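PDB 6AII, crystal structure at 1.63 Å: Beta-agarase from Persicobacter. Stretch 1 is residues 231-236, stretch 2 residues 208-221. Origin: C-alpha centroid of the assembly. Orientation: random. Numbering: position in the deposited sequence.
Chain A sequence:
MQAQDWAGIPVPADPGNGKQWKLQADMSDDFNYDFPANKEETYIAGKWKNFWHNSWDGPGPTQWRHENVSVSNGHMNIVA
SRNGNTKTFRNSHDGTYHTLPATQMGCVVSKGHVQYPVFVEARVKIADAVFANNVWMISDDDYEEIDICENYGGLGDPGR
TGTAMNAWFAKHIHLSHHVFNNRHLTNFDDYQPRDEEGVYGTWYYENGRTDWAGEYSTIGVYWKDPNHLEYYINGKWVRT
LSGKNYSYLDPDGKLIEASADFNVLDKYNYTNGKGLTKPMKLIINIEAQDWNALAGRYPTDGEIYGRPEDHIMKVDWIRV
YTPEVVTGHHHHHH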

# COMPACT_ATOMS: atom_id res chain seq x y z
N TYR A 231 -10.92 4.44 -5.86
CA TYR A 231 -9.42 4.60 -5.94
C TYR A 231 -9.04 5.64 -7.00
O TYR A 231 -9.67 5.76 -8.07
CB TYR A 231 -8.83 3.25 -6.36
CG TYR A 231 -9.02 2.14 -5.37
CD1 TYR A 231 -10.20 1.41 -5.39
CD2 TYR A 231 -8.05 1.79 -4.45
CE1 TYR A 231 -10.42 0.36 -4.50
CE2 TYR A 231 -8.28 0.76 -3.53
CZ TYR A 231 -9.45 0.04 -3.58
OH TYR A 231 -9.65 -0.98 -2.70
N TYR A 232 -7.96 6.39 -6.69
CA TYR A 232 -7.47 7.48 -7.47
C TYR A 232 -5.96 7.32 -7.63
O TYR A 232 -5.23 7.13 -6.65
CB TYR A 232 -7.72 8.81 -6.74
CG TYR A 232 -9.20 9.09 -6.63
CD1 TYR A 232 -9.97 8.51 -5.62
CD2 TYR A 232 -9.82 9.87 -7.56
CE1 TYR A 232 -11.35 8.71 -5.58
CE2 TYR A 232 -11.19 10.06 -7.54
CZ TYR A 232 -11.95 9.47 -6.56
OH TYR A 232 -13.30 9.73 -6.57
N ILE A 233 -5.46 7.41 -8.88
CA ILE A 233 -4.05 7.37 -9.18
C ILE A 233 -3.70 8.68 -9.88
O ILE A 233 -4.31 9.05 -10.92
CB ILE A 233 -3.69 6.12 -10.03
CG1 ILE A 233 -3.92 4.86 -9.20
CG2 ILE A 233 -2.25 6.23 -10.51
CD1 ILE A 233 -3.76 3.57 -9.96
N ASN A 234 -2.70 9.41 -9.35
CA ASN A 234 -2.25 10.63 -9.94
C ASN A 234 -3.39 11.61 -10.15
O ASN A 234 -3.44 12.35 -11.13
CB ASN A 234 -1.41 10.39 -11.18
CG ASN A 234 -0.09 9.75 -10.88
OD1 ASN A 234 0.42 9.84 -9.76
ND2 ASN A 234 0.49 9.09 -11.90
N GLY A 235 -4.29 11.64 -9.18
CA GLY A 235 -5.36 12.61 -9.16
C GLY A 235 -6.56 12.23 -10.01
O GLY A 235 -7.47 13.04 -10.14
N LYS A 236 -6.56 11.08 -10.68
CA LYS A 236 -7.59 10.66 -11.57
C LYS A 236 -8.28 9.42 -11.00
O LYS A 236 -7.67 8.46 -10.57
CB LYS A 236 -7.05 10.39 -12.98
CG LYS A 236 -6.54 11.68 -13.61
CD LYS A 236 -5.93 11.54 -14.99
CE LYS A 236 -4.63 10.75 -14.99
NZ LYS A 236 -3.49 11.54 -14.44
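Stretch 2 208-221: GRTDWAGEYSTIGV

Stretch 2 approaches stretch 1 first as an irregular loop, residues 208-216, and then as a strand, 217-221, that runs antiparallel to strand 231-233, with 172° between their directions and a closest approach of 4.7 Å. At the start of the loop Gly208 has a phi of 100°, and a CB there would jam against the preceding carbonyl, so glycine fits. The CA-to-CB bond of Arg209 points toward stretch 1, and chi1 to chi3 are all t; its NE donates to Asp211 O (3.0 Å), while its NH2 and the ND2 of Asn234 both donate to water 1. Asp211 steadies the loop, its OD1 accepting from Ala213 N at 2.9 Å and its OD2 from Thr210 OG1 at 2.9 Å. Trp212, buried, supplies a broad apolar surface: its CZ3 lies 3.8 Å from Ile233 CG2, and Asn234 ND2 sits at the ring edge.

Tyr216 turns its ring away, but its backbone O accepts from water 1, which also bonds Ser217 OG at 2.8 Å. The strand then pairs in register. Thr218 faces Asn234, which leaves the strand with positive phi (54°) in the type I' turn from Ile233 to Lys236. The side-chain OD1 of Asn234 stands in for a backbone carbonyl, accepting from Thr218 N at 2.8 Å, while the main-chain N of Asn234 donates to Thr218 O, also at 2.8 Å. Thr218 OG1 and Gly235 N are joined through water 2.

Ile219 opposes Ile233 as a non-hydrogen-bonded pair, with CG2 of Ile219 4.2 Å from CG1 of Ile233, two branched apolar chains suited to a buried face. Gly220 pairs with Tyr232 through two hydrogen bonds, Gly220 N to Tyr232 O and Tyr232 N to Gly220 O, each 2.9 Å. Finally Val221, on the same face as Ile219, lays its CG2 over the Tyr231 ring, 4.2 Å from the centroid, a CH-pi contact.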

# COMPACT_ATOMS: atom_id res chain seq x y z
N GLY A 208 1.53 0.68 -22.28
CA GLY A 208 2.68 1.49 -22.53
C GLY A 208 3.54 1.78 -21.33
O GLY A 208 4.71 2.16 -21.47
N ARG A 209 2.92 1.74 -20.12
CA ARG A 209 3.70 2.12 -18.91
C ARG A 209 4.31 0.85 -18.31
O ARG A 209 3.60 -0.06 -17.90
CB ARG A 209 2.80 2.83 -17.91
CG ARG A 209 3.56 3.21 -16.65
CD ARG A 209 2.92 4.35 -15.82
NE ARG A 209 3.85 4.84 -14.79
CZ ARG A 209 3.68 5.99 -14.16
NH1 ARG A 209 2.63 6.75 -14.47
NH2 ARG A 209 4.60 6.40 -13.29
N THR A 210 5.63 0.81 -18.29
CA THR A 210 6.32 -0.39 -17.86
C THR A 210 6.45 -0.51 -16.33
O THR A 210 6.61 -1.63 -15.80
CB THR A 210 7.72 -0.48 -18.47
OG1 THR A 210 8.47 0.65 -18.08
CG2 THR A 210 7.68 -0.57 -19.98
N ASP A 211 6.47 0.60 -15.62
CA ASP A 211 6.66 0.54 -14.19
C ASP A 211 6.26 1.91 -13.61
O ASP A 211 6.04 2.86 -14.37
CB ASP A 211 8.12 0.28 -13.82
CG ASP A 211 9.06 1.38 -14.29
OD1 ASP A 211 9.18 2.42 -13.64
OD2 ASP A 211 9.54 1.25 -15.46
N TRP A 212 6.26 1.99 -12.28
CA TRP A 212 5.83 3.19 -11.55
C TRP A 212 7.01 3.77 -10.76
O TRP A 212 6.78 4.50 -9.75
CB TRP A 212 4.64 2.82 -10.65
CG TRP A 212 3.44 2.39 -11.42
CD1 TRP A 212 3.24 1.16 -11.96
CD2 TRP A 212 2.36 3.23 -11.88
NE1 TRP A 212 2.08 1.13 -12.65
CE2 TRP A 212 1.51 2.38 -12.63
CE3 TRP A 212 1.98 4.56 -11.65
CZ2 TRP A 212 0.39 2.83 -13.26
CZ3 TRP A 212 0.84 5.00 -12.26
CH2 TRP A 212 0.04 4.15 -13.04
N ALA A 213 8.23 3.39 -11.12
CA ALA A 213 9.35 3.66 -10.27
C ALA A 213 10.19 4.85 -10.68
O ALA A 213 11.24 5.01 -10.09
CB ALA A 213 10.26 2.42 -10.21
N GLY A 214 9.87 5.59 -11.72
CA GLY A 214 10.81 6.66 -12.13
C GLY A 214 10.43 8.07 -11.73
O GLY A 214 11.11 9.02 -12.15
N GLU A 215 9.33 8.24 -11.00
CA GLU A 215 8.79 9.54 -10.66
C GLU A 215 7.87 9.35 -9.46
O GLU A 215 7.51 8.20 -9.14
CB GLU A 215 7.99 10.09 -11.82
CG GLU A 215 6.80 9.26 -12.23
CD GLU A 215 6.10 9.85 -13.45
OE1 GLU A 215 5.34 10.80 -13.28
OE2 GLU A 215 6.32 9.33 -14.54
N TYR A 216 7.40 10.44 -8.86
CA TYR A 216 6.40 10.32 -7.82
C TYR A 216 5.03 10.00 -8.41
O TYR A 216 4.69 10.46 -9.52
CB TYR A 216 6.31 11.62 -7.00
CG TYR A 216 7.45 11.74 -6.02
CD1 TYR A 216 8.66 12.31 -6.35
CD2 TYR A 216 7.34 11.22 -4.74
CE1 TYR A 216 9.70 12.41 -5.41
CE2 TYR A 216 8.39 11.27 -3.81
CZ TYR A 216 9.58 11.86 -4.15
OH TYR A 216 10.58 11.88 -3.19
N SER A 217 4.27 9.19 -7.70
CA SER A 217 2.88 8.87 -7.98
C SER A 217 2.06 9.28 -6.76
O SER A 217 2.52 9.10 -5.63
CB SER A 217 2.72 7.39 -8.20
OG SER A 217 3.57 6.93 -9.21
N THR A 218 0.82 9.67 -6.96
CA THR A 218 -0.15 9.76 -5.88
C THR A 218 -1.15 8.62 -5.97
O THR A 218 -1.59 8.24 -7.05
CB THR A 218 -0.88 11.10 -5.78
OG1 THR A 218 -1.69 11.33 -6.95
CG2 THR A 218 0.10 12.22 -5.58
N ILE A 219 -1.40 7.93 -4.88
CA ILE A 219 -2.40 6.87 -4.84
C ILE A 219 -3.25 7.10 -3.59
O ILE A 219 -2.73 7.31 -2.49
CB ILE A 219 -1.76 5.45 -4.83
CG1 ILE A 219 -0.65 5.39 -5.86
CG2 ILE A 219 -2.82 4.43 -5.12
CD1 ILE A 219 0.43 4.43 -5.58
N GLY A 220 -4.55 7.07 -3.82
CA GLY A 220 -5.46 7.29 -2.71
C GLY A 220 -6.75 6.53 -2.81
O GLY A 220 -7.12 6.03 -3.90
N VAL A 221 -7.44 6.45 -1.66
CA VAL A 221 -8.76 5.76 -1.62
C VAL A 221 -9.74 6.66 -0.88
O VAL A 221 -9.35 7.25 0.12
CB VAL A 221 -8.66 4.39 -0.96
CG1 VAL A 221 -8.33 4.47 0.52
CG2 VAL A 221 -9.93 3.58 -1.12
O HOH W 1 3.44 8.34 -11.57
O HOH W 2 -4.33 10.14 -6.50